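Local coordinates for extracellular solute-binding protein, family 1 (Bifidobacterium longum subsp. infantis ATCC 15697, PDB 3OMB) that probably captures an extracellular solute, perhaps a carbohydrate, for an ABC-type importer, and carries a bound magnesium ion, at residues T184-E187 with L188-V191; A285-D288 with D289-N293; E440-E443 with V444-Y448; T481-A484 with E485-N488. One frame throughout, in Å; residues are numbered along the deposited sequence.

Contact 1: T184-E187 with L188-V191; sequences TWDE and LENV
A capped first turn of an alpha-helix joins Thr184-Glu187 to Leu188-Val191, at the N-terminal end of helix 185-197 and far out from the centre of the chain. Thr184 is the N-cap. Its OG1 accepts the backbone N-H of Glu187 at 2.9 Å and nearly straight, 166° at the hydrogen, while Thr184 O takes Leu188 N at 2.9 Å, so the hydroxyl satisfies an amide of the first turn and the carbonyl starts the regular i to i+4 ladder. Glu187 answers in the other direction, its OE1 accepting from the backbone N of Thr183, one residue before the cap.

From there the ladder is regular: Glu189 N bonds to Trp185 O, Asn190 N to Asp186 O and Val191 N to Glu187 O, the last at 2.9 Å. The side chain of Val191 lies about 11 Å from that of the magnesium ligand Glu208. On the outer side, Asp186 OD1 and Glu189 OE1 come within 4.4 Å of each other, two like charges. Asp186, in the first turn, probably gains something from the helix dipole, and Glu189 OE2 has a long, weak ion pair with Lys193 NZ.

The buried side faces helix 262-276. Trp185 gives its NE1 hydrogen to Ser232 OG, and Tyr270 OH bonds to Trp185 O. The Trp185 ring stacks on that of Tyr270, and Leu188, its CG anti to the backbone N (chi1 178°), packs on the same tyrosine, so that both side chains seat the start of helix 185-197 against helix 262-276.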
ATOM      1  N   THR A 184     -15.311  -6.025  21.468  1.00 17.96           N
ATOM      2  CA  THR A 184     -14.234  -6.616  22.250  1.00 17.70           C
ATOM      3  C   THR A 184     -13.881  -7.945  21.613  1.00 17.25           C
ATOM      4  O   THR A 184     -14.651  -8.472  20.834  1.00 16.44           O
ATOM      5  CB  THR A 184     -14.630  -6.909  23.703  1.00 18.02           C
ATOM      6  OG1 THR A 184     -15.574  -7.995  23.738  1.00 18.28           O
ATOM      7  CG2 THR A 184     -15.218  -5.662  24.400  1.00 18.97           C
ATOM      8  N   TRP A 185     -12.709  -8.474  21.947  1.00 17.59           N
ATOM      9  CA  TRP A 185     -12.278  -9.797  21.476  1.00 17.71           C
ATOM     10  C   TRP A 185     -13.248 -10.891  21.925  1.00 17.98           C
ATOM     11  O   TRP A 185     -13.528 -11.813  21.170  1.00 17.35           O
ATOM     12  CB  TRP A 185     -10.849 -10.098  21.975  1.00 17.17           C
ATOM     13  CG  TRP A 185      -9.764  -9.474  21.122  1.00 17.20           C
ATOM     14  CD1 TRP A 185      -9.936  -8.598  20.063  1.00 16.85           C
ATOM     15  CD2 TRP A 185      -8.350  -9.662  21.260  1.00 17.54           C
ATOM     16  NE1 TRP A 185      -8.702  -8.256  19.529  1.00 17.82           N
ATOM     17  CE2 TRP A 185      -7.716  -8.883  20.253  1.00 18.55           C
ATOM     18  CE3 TRP A 185      -7.547 -10.417  22.139  1.00 18.82           C
ATOM     19  CZ2 TRP A 185      -6.319  -8.847  20.097  1.00 19.24           C
ATOM     20  CZ3 TRP A 185      -6.145 -10.373  21.981  1.00 19.03           C
ATOM     21  CH2 TRP A 185      -5.556  -9.594  20.966  1.00 19.03           C
ATOM     22  N   ASP A 186     -13.750 -10.796  23.156  1.00 19.00           N
ATOM     23  CA  ASP A 186     -14.740 -11.767  23.639  1.00 20.44           C
ATOM     24  C   ASP A 186     -16.053 -11.704  22.853  1.00 19.96           C
ATOM     25  O   ASP A 186     -16.599 -12.734  22.506  1.00 19.20           O
ATOM     26  CB  ASP A 186     -15.041 -11.599  25.129  1.00 21.90           C
ATOM     27  CG  ASP A 186     -13.897 -12.072  26.027  1.00 26.81           C
ATOM     28  OD1 ASP A 186     -12.945 -12.747  25.552  1.00 32.37           O
ATOM     29  OD2 ASP A 186     -13.954 -11.773  27.241  1.00 31.85           O
ATOM     30  N   GLU A 187     -16.554 -10.492  22.587  1.00 20.23           N
ATOM     31  CA  GLU A 187     -17.780 -10.334  21.809  1.00 19.80           C
ATOM     32  C   GLU A 187     -17.551 -10.880  20.399  1.00 18.69           C
ATOM     33  O   GLU A 187     -18.404 -11.584  19.859  1.00 18.82           O
ATOM     34  CB  GLU A 187     -18.237  -8.870  21.765  1.00 20.03           C
ATOM     35  CG  GLU A 187     -18.831  -8.338  23.106  1.00 23.57           C
ATOM     36  CD  GLU A 187     -19.259  -6.854  23.034  1.00 27.15           C
ATOM     37  OE1 GLU A 187     -18.976  -6.151  22.036  1.00 28.50           O
ATOM     38  OE2 GLU A 187     -19.898  -6.375  23.987  1.00 29.62           O
ATOM     39  N   LEU A 188     -16.405 -10.566  19.808  1.00 17.18           N
ATOM     40  CA  LEU A 188     -16.054 -11.117  18.478  1.00 16.67           C
ATOM     41  C   LEU A 188     -16.085 -12.642  18.440  1.00 17.29           C
ATOM     42  O   LEU A 188     -16.716 -13.241  17.548  1.00 17.02           O
ATOM     43  CB  LEU A 188     -14.700 -10.626  18.012  1.00 15.99           C
ATOM     44  CG  LEU A 188     -14.177 -11.160  16.676  1.00 15.12           C
ATOM     45  CD1 LEU A 188     -15.155 -10.845  15.490  1.00 12.83           C
ATOM     46  CD2 LEU A 188     -12.759 -10.562  16.458  1.00 12.92           C
ATOM     47  N   GLU A 189     -15.428 -13.269  19.411  1.00 17.89           N
ATOM     48  CA  GLU A 189     -15.451 -14.723  19.505  1.00 20.21           C
ATOM     49  C   GLU A 189     -16.895 -15.252  19.594  1.00 20.57           C
ATOM     50  O   GLU A 189     -17.230 -16.202  18.911  1.00 21.58           O
ATOM     51  CB  GLU A 189     -14.600 -15.202  20.700  1.00 20.86           C
ATOM     52  CG  GLU A 189     -14.573 -16.710  20.883  1.00 24.49           C
ATOM     53  CD  GLU A 189     -13.904 -17.162  22.178  1.00 30.26           C
ATOM     54  OE1 GLU A 189     -13.717 -16.329  23.107  1.00 33.08           O
ATOM     55  OE2 GLU A 189     -13.559 -18.371  22.266  1.00 32.64           O
ATOM     56  N   ASN A 190     -17.734 -14.641  20.429  0.50 20.94           N
ATOM     57  CA  ASN A 190     -19.146 -15.038  20.507  0.50 20.86           C
ATOM     58  C   ASN A 190     -19.917 -14.871  19.189  0.50 20.39           C
ATOM     59  O   ASN A 190     -20.691 -15.747  18.799  0.50 20.74           O
ATOM     60  CB  ASN A 190     -19.839 -14.293  21.636  0.50 21.23           C
ATOM     61  CG  ASN A 190     -19.419 -14.798  22.986  0.50 22.12           C
ATOM     62  OD1 ASN A 190     -19.078 -15.970  23.140  0.50 23.41           O
ATOM     63  ND2 ASN A 190     -19.445 -13.925  23.975  0.50 23.98           N
ATOM     64  N   VAL A 191     -19.697 -13.757  18.506  1.00 19.61           N
ATOM     65  CA  VAL A 191     -20.263 -13.568  17.164  1.00 19.37           C
ATOM     66  C   VAL A 191     -19.778 -14.660  16.187  1.00 18.59           C
ATOM     67  O   VAL A 191     -20.584 -15.229  15.445  1.00 19.00           O
ATOM     68  CB  VAL A 191     -19.977 -12.136  16.634  1.00 19.27           C
ATOM     69  CG1 VAL A 191     -20.194 -12.058  15.154  1.00 20.35           C
ATOM     70  CG2 VAL A 191     -20.860 -11.106  17.369  1.00 19.52           C
TER

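Contact 2: A285-D288 with D289-N293; sequences ATKD and DDAYN
The extended backbone of Lys287 and Asp288 turns into helix 289-297 at Asp288, the N-cap residue, whose carbonyl O accepts Tyr292 N at 3.0 Å and 166° at the hydrogen. The Asp288 carboxylate makes no capping bond itself. A water does the bridging, donating to Asp288 OD1 at 2.5 Å and accepting from Asp289 N at 2.7 Å. Next to it, Asp288 and Asp290 lie side by side with their carboxylate planes 82° apart and the two OD2 atoms 3.8 Å from each other, like charges at a helix start that probably favours them.

Lys287 reaches over the first turn with CG anti to its backbone N (chi1 -178°). Its CG touches Ala291 CB at 3.7 Å and its CD lies 3.6 Å from Tyr292 N; the bend at chi3 then carries NZ on to a salt bridge with Asp295 OD2. With an alanine in place of Lys287, Asp295 would probably lose this salt bridge and the methyl of Ala291 the chain that lies against it.

This is a surface contact, in which the loop after helix 262-276 runs into helix 289-297. The Tyr292 ring points away from the loop residues 285-288 and packs on Asn212 and Lys214, just beyond strand 209-211.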
ATOM      1  N   ALA A 285      -3.103 -21.360   6.670  1.00 20.13           N
ATOM      2  CA  ALA A 285      -1.683 -20.995   6.603  1.00 21.20           C
ATOM      3  C   ALA A 285      -1.047 -21.368   5.287  1.00 22.02           C
ATOM      4  O   ALA A 285       0.020 -20.857   4.961  1.00 22.41           O
ATOM      5  CB  ALA A 285      -0.880 -21.595   7.765  1.00 20.60           C
ATOM      6  N   THR A 286      -1.701 -22.243   4.533  1.00 23.04           N
ATOM      7  CA  THR A 286      -1.105 -22.745   3.292  1.00 24.94           C
ATOM      8  C   THR A 286      -1.961 -22.401   2.073  1.00 25.38           C
ATOM      9  O   THR A 286      -1.622 -22.762   0.945  1.00 25.88           O
ATOM     10  CB  THR A 286      -0.809 -24.278   3.353  1.00 24.93           C
ATOM     11  OG1 THR A 286      -2.027 -24.998   3.599  1.00 26.80           O
ATOM     12  CG2 THR A 286       0.205 -24.602   4.457  1.00 24.62           C
ATOM     13  N   LYS A 287      -3.044 -21.670   2.305  1.00 25.55           N
ATOM     14  CA  LYS A 287      -4.008 -21.409   1.251  1.00 26.59           C
ATOM     15  C   LYS A 287      -3.537 -20.260   0.374  1.00 27.34           C
ATOM     16  O   LYS A 287      -3.194 -19.186   0.870  1.00 27.13           O
ATOM     17  CB  LYS A 287      -5.382 -21.107   1.827  1.00 26.37           C
ATOM     18  CG  LYS A 287      -6.435 -20.869   0.746  1.00 25.86           C
ATOM     19  CD  LYS A 287      -7.800 -20.596   1.359  1.00 27.22           C
ATOM     20  CE  LYS A 287      -8.441 -21.849   1.947  1.00 26.94           C
ATOM     21  NZ  LYS A 287      -9.574 -21.432   2.846  1.00 23.90           N
ATOM     22  N   ASP A 288      -3.521 -20.489  -0.932  1.00 28.60           N
ATOM     23  CA  ASP A 288      -3.007 -19.489  -1.861  1.00 30.00           C
ATOM     24  C   ASP A 288      -3.977 -18.305  -1.903  1.00 29.54           C
ATOM     25  O   ASP A 288      -5.165 -18.486  -1.698  1.00 27.71           O
ATOM     26  CB  ASP A 288      -2.840 -20.106  -3.250  1.00 31.59           C
ATOM     27  CG  ASP A 288      -2.055 -19.211  -4.194  1.00 35.72           C
ATOM     28  OD1 ASP A 288      -0.962 -18.694  -3.799  1.00 39.77           O
ATOM     29  OD2 ASP A 288      -2.539 -19.011  -5.335  1.00 39.67           O
ATOM     30  N   ASP A 289      -3.451 -17.102  -2.153  1.00 30.04           N
ATOM     31  CA  ASP A 289      -4.274 -15.896  -2.259  1.00 30.91           C
ATOM     32  C   ASP A 289      -5.545 -16.069  -3.109  1.00 30.31           C
ATOM     33  O   ASP A 289      -6.644 -15.685  -2.669  1.00 29.80           O
ATOM     34  CB  ASP A 289      -3.442 -14.707  -2.767  1.00 32.38           C
ATOM     35  CG  ASP A 289      -4.064 -13.362  -2.413  1.00 36.12           C
ATOM     36  OD1 ASP A 289      -4.412 -13.130  -1.217  1.00 39.90           O
ATOM     37  OD2 ASP A 289      -4.204 -12.518  -3.332  1.00 41.60           O
ATOM     38  N   ASP A 290      -5.408 -16.646  -4.305  1.00 29.63           N
ATOM     39  CA  ASP A 290      -6.562 -16.857  -5.182  1.00 29.95           C
ATOM     40  C   ASP A 290      -7.685 -17.703  -4.540  1.00 28.84           C
ATOM     41  O   ASP A 290      -8.868 -17.339  -4.628  1.00 28.18           O
ATOM     42  CB  ASP A 290      -6.124 -17.445  -6.524  1.00 31.14           C
ATOM     43  CG  ASP A 290      -5.275 -16.461  -7.342  1.00 35.04           C
ATOM     44  OD1 ASP A 290      -5.614 -15.244  -7.367  1.00 37.77           O
ATOM     45  OD2 ASP A 290      -4.262 -16.892  -7.948  1.00 39.37           O
ATOM     46  N   ALA A 291      -7.320 -18.806  -3.878  1.00 27.38           N
ATOM     47  CA  ALA A 291      -8.331 -19.637  -3.222  1.00 26.78           C
ATOM     48  C   ALA A 291      -8.955 -18.884  -2.061  1.00 25.19           C
ATOM     49  O   ALA A 291     -10.156 -18.949  -1.848  1.00 25.48           O
ATOM     50  CB  ALA A 291      -7.754 -20.969  -2.758  1.00 27.22           C
ATOM     51  N   TYR A 292      -8.132 -18.153  -1.330  1.00 23.58           N
ATOM     52  CA  TYR A 292      -8.612 -17.371  -0.205  1.00 22.62           C
ATOM     53  C   TYR A 292      -9.675 -16.342  -0.648  1.00 22.35           C
ATOM     54  O   TYR A 292     -10.728 -16.217  -0.017  1.00 22.65           O
ATOM     55  CB  TYR A 292      -7.430 -16.715   0.549  1.00 21.73           C
ATOM     56  CG  TYR A 292      -7.804 -15.473   1.378  1.00 20.55           C
ATOM     57  CD1 TYR A 292      -8.253 -15.591   2.709  1.00 18.35           C
ATOM     58  CD2 TYR A 292      -7.731 -14.191   0.819  1.00 19.39           C
ATOM     59  CE1 TYR A 292      -8.591 -14.460   3.461  1.00 18.25           C
ATOM     60  CE2 TYR A 292      -8.081 -13.043   1.577  1.00 19.05           C
ATOM     61  CZ  TYR A 292      -8.488 -13.199   2.892  1.00 18.19           C
ATOM     62  OH  TYR A 292      -8.841 -12.092   3.603  1.00 20.92           O
ATOM     63  N   ASN A 293      -9.404 -15.617  -1.725  1.00 22.21           N
ATOM     64  CA  ASN A 293     -10.336 -14.610  -2.221  1.00 22.90           C
ATOM     65  C   ASN A 293     -11.613 -15.276  -2.756  1.00 22.84           C
ATOM     66  O   ASN A 293     -12.720 -14.756  -2.555  1.00 22.08           O
ATOM     67  CB  ASN A 293      -9.684 -13.722  -3.302  1.00 22.87           C
ATOM     68  CG  ASN A 293      -8.679 -12.746  -2.723  1.00 23.92           C
ATOM     69  OD1 ASN A 293      -8.967 -12.031  -1.776  1.00 25.32           O
ATOM     70  ND2 ASN A 293      -7.494 -12.704  -3.297  1.00 27.27           N
TER
HETATM   71  O   HOH W   1      -0.769 -16.609  -2.432  1.00 35.63           O

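Contact 3: E440-E443 with V444-Y448; sequences ELIE and VNKVY
Leu441 carries its CG anti to the backbone N (chi1 -171°), and Asn445, one turn on, swings its amide back beside its own N (chi1 -81°), so that the ND2 of Asn445 settles 3.4 Å from Leu441 CG. This is i to i+4 packing within alpha-helix 436-452, a helix laid against strands 166-170 and 324-326. The amide slants across the isobutyl group, and its polar atoms are held by residues outside the helix: OD1 by His166 NE2, and ND2, weakly, by Thr163 O.

The helical ladder slackens toward the C-terminal side. Val444 N to Glu440 O is nearly straight at 174°, and Asn445 N reaches Leu441 O at 2.9 Å, but Lys446 N divides itself weakly between Ile442 O and Glu443 O. On the exposed flank the Lys446 chain crosses Ile442 and Glu443. Its CE lies 3.8 Å from Glu443 OE1, yet NZ stays 5.1 Å from that oxygen, too far for a salt bridge, though the opposite charges probably still attract.

Val444 is buried against Ala326 and His166. Its CG2 sits in the crowded position between backbone N and carbonyl carbon, which places this methyl 3.3 Å from Leu441 O.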
ATOM      1  N   GLU A 440     -15.774   3.776  -2.788  1.00 27.23           N
ATOM      2  CA  GLU A 440     -15.906   2.714  -1.790  1.00 27.64           C
ATOM      3  C   GLU A 440     -14.909   2.922  -0.652  1.00 27.22           C
ATOM      4  O   GLU A 440     -15.193   2.593   0.505  1.00 26.60           O
ATOM      5  CB  GLU A 440     -15.610   1.348  -2.386  1.00 28.05           C
ATOM      6  CG  GLU A 440     -16.520   0.887  -3.488  1.00 30.52           C
ATOM      7  CD  GLU A 440     -15.808  -0.130  -4.368  1.00 32.76           C
ATOM      8  OE1 GLU A 440     -14.738  -0.637  -3.945  1.00 31.99           O
ATOM      9  OE2 GLU A 440     -16.313  -0.419  -5.478  1.00 35.71           O
ATOM     10  N   LEU A 441     -13.735   3.444  -0.994  1.00 27.05           N
ATOM     11  CA  LEU A 441     -12.703   3.712   0.006  1.00 27.37           C
ATOM     12  C   LEU A 441     -13.175   4.793   0.979  1.00 27.37           C
ATOM     13  O   LEU A 441     -13.096   4.624   2.194  1.00 27.21           O
ATOM     14  CB  LEU A 441     -11.367   4.099  -0.657  1.00 27.18           C
ATOM     15  CG  LEU A 441     -10.177   4.189   0.298  1.00 27.11           C
ATOM     16  CD1 LEU A 441      -9.943   2.837   0.950  1.00 26.93           C
ATOM     17  CD2 LEU A 441      -8.942   4.674  -0.441  1.00 26.04           C
ATOM     18  N   ILE A 442     -13.669   5.893   0.424  1.00 28.13           N
ATOM     19  CA  ILE A 442     -14.220   7.002   1.205  1.00 29.10           C
ATOM     20  C   ILE A 442     -15.277   6.500   2.203  1.00 28.89           C
ATOM     21  O   ILE A 442     -15.213   6.823   3.385  1.00 28.98           O
ATOM     22  CB  ILE A 442     -14.789   8.141   0.284  1.00 29.50           C
ATOM     23  CG1 ILE A 442     -13.649   8.915  -0.411  1.00 30.74           C
ATOM     24  CG2 ILE A 442     -15.731   9.094   1.059  1.00 29.70           C
ATOM     25  CD1 ILE A 442     -12.940   9.977   0.480  1.00 32.88           C
ATOM     26  N   GLU A 443     -16.230   5.702   1.735  1.00 28.58           N
ATOM     27  CA  GLU A 443     -17.276   5.203   2.617  1.00 28.57           C
ATOM     28  C   GLU A 443     -16.767   4.321   3.792  1.00 26.96           C
ATOM     29  O   GLU A 443     -17.168   4.533   4.956  1.00 26.03           O
ATOM     30  CB  GLU A 443     -18.346   4.491   1.801  1.00 29.85           C
ATOM     31  CG  GLU A 443     -19.652   4.288   2.559  1.00 35.66           C
ATOM     32  CD  GLU A 443     -20.660   5.445   2.384  1.00 42.56           C
ATOM     33  OE1 GLU A 443     -20.253   6.648   2.290  1.00 45.47           O
ATOM     34  OE2 GLU A 443     -21.881   5.132   2.343  1.00 45.85           O
ATOM     35  N   VAL A 444     -15.901   3.337   3.502  1.00 25.04           N
ATOM     36  CA  VAL A 444     -15.331   2.505   4.579  1.00 23.30           C
ATOM     37  C   VAL A 444     -14.396   3.297   5.504  1.00 22.61           C
ATOM     38  O   VAL A 444     -14.308   3.009   6.710  1.00 21.43           O
ATOM     39  CB  VAL A 444     -14.620   1.188   4.073  1.00 23.80           C
ATOM     40  CG1 VAL A 444     -15.620   0.271   3.335  1.00 23.27           C
ATOM     41  CG2 VAL A 444     -13.441   1.502   3.205  1.00 23.03           C
ATOM     42  N   ASN A 445     -13.719   4.314   4.968  1.00 21.63           N
ATOM     43  CA  ASN A 445     -12.790   5.061   5.816  1.00 21.52           C
ATOM     44  C   ASN A 445     -13.469   5.916   6.873  1.00 21.64           C
ATOM     45  O   ASN A 445     -12.883   6.177   7.927  1.00 21.73           O
ATOM     46  CB  ASN A 445     -11.735   5.818   5.015  1.00 21.10           C
ATOM     47  CG  ASN A 445     -10.587   4.913   4.597  1.00 21.36           C
ATOM     48  OD1 ASN A 445     -10.298   3.904   5.255  1.00 20.61           O
ATOM     49  ND2 ASN A 445      -9.925   5.264   3.512  1.00 23.71           N
ATOM     50  N   LYS A 446     -14.718   6.290   6.618  1.00 21.74           N
ATOM     51  CA  LYS A 446     -15.558   6.980   7.613  1.00 21.53           C
ATOM     52  C   LYS A 446     -15.663   6.176   8.895  1.00 20.26           C
ATOM     53  O   LYS A 446     -15.675   6.734   9.978  1.00 19.73           O
ATOM     54  CB  LYS A 446     -16.966   7.214   7.073  1.00 22.08           C
ATOM     55  CG  LYS A 446     -17.021   8.412   6.134  1.00 25.18           C
ATOM     56  CD  LYS A 446     -18.393   8.573   5.538  1.00 28.94           C
ATOM     57  CE  LYS A 446     -18.322   9.295   4.193  1.00 32.32           C
ATOM     58  NZ  LYS A 446     -18.002  10.741   4.315  1.00 34.99           N
ATOM     59  N   VAL A 447     -15.723   4.855   8.759  1.00 18.87           N
ATOM     60  CA  VAL A 447     -15.864   3.996   9.899  1.00 17.73           C
ATOM     61  C   VAL A 447     -14.664   4.082  10.849  1.00 17.83           C
ATOM     62  O   VAL A 447     -14.828   3.881  12.050  1.00 17.69           O
ATOM     63  CB  VAL A 447     -16.120   2.551   9.458  1.00 18.12           C
ATOM     64  CG1 VAL A 447     -16.141   1.617  10.645  1.00 16.42           C
ATOM     65  CG2 VAL A 447     -17.449   2.465   8.647  1.00 18.18           C
ATOM     66  N   TYR A 448     -13.478   4.414  10.318  1.00 17.22           N
ATOM     67  CA  TYR A 448     -12.224   4.358  11.081  1.00 16.97           C
ATOM     68  C   TYR A 448     -11.728   5.686  11.629  1.00 17.74           C
ATOM     69  O   TYR A 448     -10.719   5.732  12.356  1.00 17.30           O
ATOM     70  CB  TYR A 448     -11.131   3.668  10.244  1.00 16.52           C
ATOM     71  CG  TYR A 448     -11.550   2.221  10.002  1.00 15.91           C
ATOM     72  CD1 TYR A 448     -11.488   1.284  11.032  1.00 14.49           C
ATOM     73  CD2 TYR A 448     -12.108   1.832   8.808  1.00 13.32           C
ATOM     74  CE1 TYR A 448     -11.912  -0.037  10.836  1.00 15.22           C
ATOM     75  CE2 TYR A 448     -12.548   0.523   8.605  1.00 15.16           C
ATOM     76  CZ  TYR A 448     -12.452  -0.412   9.623  1.00 15.13           C
ATOM     77  OH  TYR A 448     -12.885  -1.726   9.419  1.00 15.64           O
TER

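Contact 4: T481-A484 with E485-N488; sequences TNNA and EIFN
Asn483 and Phe487 run side by side in the same direction at the C-terminal end of helix 473-486, their amide and ring planes 74° apart. The Asn483 OD1 atom meets the Phe487 ring at CE2, 3.8 Å away. The backbone carbonyl of Asn483 serves the same residue twice: Asn483 O accepts Phe487 N at 2.9 Å, with the donor well above the carbonyl plane, and also lies in the plane of the ring at its edge, 3.3 Å from Phe487 CD2. One face of that ring is met near its rim by CG2 of the preceding Ile486.

Ile486 turns its other branch back along the helix. With CG1 anti to its carbonyl carbon (chi1 -67°), the branch lies over Asn482 O, CG1 at 3.1 Å, and CD1 goes on to Asn482 CB at 4.0 Å. Asn482 O also accepts Ile486 N at 2.7 Å. Cutting this isoleucine back to an alanine is likely to take the methyl from the Phe487 ring face and open a gap toward Leu259 and Leu519.

Phe487 is where the backbone leaves helical angles. The buried Asn482 directs its ND2 to Ser522 OG and Glu521 OE1, and so ties this helix to helix 519-534. The chemistry implies a helix end held by backbone bonds and apolar burial, with the Asn482 amide adding a polar link to helix 519-534.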
ATOM      1  N   THR A 481      20.087  -7.219   5.530  1.00 25.25           N
ATOM      2  CA  THR A 481      20.815  -8.365   6.056  1.00 25.53           C
ATOM      3  C   THR A 481      20.066  -8.885   7.295  1.00 25.06           C
ATOM      4  O   THR A 481      19.818 -10.083   7.410  1.00 25.36           O
ATOM      5  CB  THR A 481      22.264  -7.963   6.450  1.00 26.05           C
ATOM      6  OG1 THR A 481      22.985  -7.533   5.278  1.00 28.41           O
ATOM      7  CG2 THR A 481      22.998  -9.121   7.131  1.00 25.56           C
ATOM      8  N   ASN A 482      19.707  -7.986   8.208  1.00 24.32           N
ATOM      9  CA  ASN A 482      19.027  -8.382   9.443  1.00 24.94           C
ATOM     10  C   ASN A 482      17.646  -8.958   9.162  1.00 25.36           C
ATOM     11  O   ASN A 482      17.199  -9.909   9.822  1.00 25.29           O
ATOM     12  CB  ASN A 482      18.877  -7.200  10.401  1.00 24.45           C
ATOM     13  CG  ASN A 482      20.181  -6.811  11.064  1.00 24.41           C
ATOM     14  OD1 ASN A 482      21.236  -7.398  10.814  1.00 24.51           O
ATOM     15  ND2 ASN A 482      20.116  -5.798  11.907  1.00 22.84           N
ATOM     16  N   ASN A 483      16.981  -8.381   8.172  1.00 26.01           N
ATOM     17  CA  ASN A 483      15.664  -8.837   7.771  1.00 27.02           C
ATOM     18  C   ASN A 483      15.658 -10.268   7.274  1.00 28.30           C
ATOM     19  O   ASN A 483      14.664 -10.979   7.463  1.00 28.42           O
ATOM     20  CB  ASN A 483      15.088  -7.930   6.695  1.00 26.92           C
ATOM     21  CG  ASN A 483      14.266  -6.797   7.274  1.00 28.51           C
ATOM     22  OD1 ASN A 483      14.074  -6.721   8.486  1.00 30.88           O
ATOM     23  ND2 ASN A 483      13.776  -5.902   6.406  1.00 29.09           N
ATOM     24  N   ALA A 484      16.747 -10.680   6.620  1.00 29.51           N
ATOM     25  CA  ALA A 484      16.847 -12.047   6.119  1.00 31.48           C
ATOM     26  C   ALA A 484      17.007 -13.013   7.285  1.00 32.48           C
ATOM     27  O   ALA A 484      16.512 -14.123   7.231  1.00 33.75           O
ATOM     28  CB  ALA A 484      18.001 -12.194   5.119  1.00 31.58           C
ATOM     29  N   GLU A 485      17.693 -12.596   8.346  1.00 33.53           N
ATOM     30  CA  GLU A 485      17.795 -13.432   9.547  1.00 34.21           C
ATOM     31  C   GLU A 485      16.511 -13.376  10.382  1.00 33.38           C
ATOM     32  O   GLU A 485      16.047 -14.403  10.836  1.00 33.76           O
ATOM     33  CB  GLU A 485      19.048 -13.094  10.381  1.00 35.62           C
ATOM     34  CG  GLU A 485      20.333 -12.926   9.528  1.00 40.31           C
ATOM     35  CD  GLU A 485      21.620 -13.462  10.181  1.00 46.76           C
ATOM     36  OE1 GLU A 485      21.764 -13.366  11.432  1.00 47.95           O
ATOM     37  OE2 GLU A 485      22.512 -13.960   9.420  1.00 49.58           O
ATOM     38  N   ILE A 486      15.924 -12.189  10.555  1.00 31.84           N
ATOM     39  CA  ILE A 486      14.691 -12.031  11.343  1.00 30.74           C
ATOM     40  C   ILE A 486      13.546 -12.849  10.715  1.00 30.80           C
ATOM     41  O   ILE A 486      12.851 -13.624  11.377  1.00 29.94           O
ATOM     42  CB  ILE A 486      14.294 -10.516  11.465  1.00 30.38           C
ATOM     43  CG1 ILE A 486      15.322  -9.758  12.315  1.00 30.67           C
ATOM     44  CG2 ILE A 486      12.859 -10.330  11.998  1.00 29.09           C
ATOM     45  CD1 ILE A 486      15.341  -8.230  12.055  1.00 31.47           C
ATOM     46  N   PHE A 487      13.372 -12.691   9.419  1.00 31.19           N
ATOM     47  CA  PHE A 487      12.318 -13.396   8.733  1.00 32.10           C
ATOM     48  C   PHE A 487      12.807 -14.742   8.122  1.00 33.17           C
ATOM     49  O   PHE A 487      12.284 -15.207   7.125  1.00 34.04           O
ATOM     50  CB  PHE A 487      11.654 -12.456   7.727  1.00 31.66           C
ATOM     51  CG  PHE A 487      10.985 -11.270   8.374  1.00 30.99           C
ATOM     52  CD1 PHE A 487       9.724 -11.387   8.929  1.00 31.16           C
ATOM     53  CD2 PHE A 487      11.628 -10.045   8.441  1.00 30.73           C
ATOM     54  CE1 PHE A 487       9.105 -10.306   9.535  1.00 32.31           C
ATOM     55  CE2 PHE A 487      11.017  -8.956   9.052  1.00 30.74           C
ATOM     56  CZ  PHE A 487       9.746  -9.088   9.592  1.00 31.49           C
ATOM     57  N   ASN A 488      13.813 -15.362   8.746  1.00 33.91           N
ATOM     58  CA  ASN A 488      14.197 -16.739   8.422  1.00 34.22           C
ATOM     59  C   ASN A 488      13.129 -17.725   8.916  1.00 33.85           C
ATOM     60  O   ASN A 488      12.678 -18.565   8.139  1.00 34.47           O
ATOM     61  CB  ASN A 488      15.584 -17.076   9.026  1.00 34.58           C
ATOM     62  CG  ASN A 488      16.073 -18.488   8.667  1.00 35.68           C
ATOM     63  OD1 ASN A 488      15.860 -18.980   7.556  1.00 34.22           O
ATOM     64  ND2 ASN A 488      16.755 -19.130   9.613  1.00 36.92           N
TER

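How the contacts relate
All four contacts are local, none touches another, and each belongs to its own helix: 185-197, 289-297, 436-452 and 473-486. The helices of contacts 3 and 4 follow each other in the chain, yet these contacts lie on opposite sides of its centre, about 35 Å apart between centres. Helix 262-276 recurs, packing on contact 1 and leading into the loop of contact 2. Contacts 1 and 2 both begin helices, one capped by a threonine hydroxyl, the other with a water between aspartate and amide; contact 3 is mid-helix and contact 4 ends one. Contact 2 is a carboxylate-rich surface feature, whereas the others are partly buried, against helix 262-276, two strands and helix 519-534 respectively.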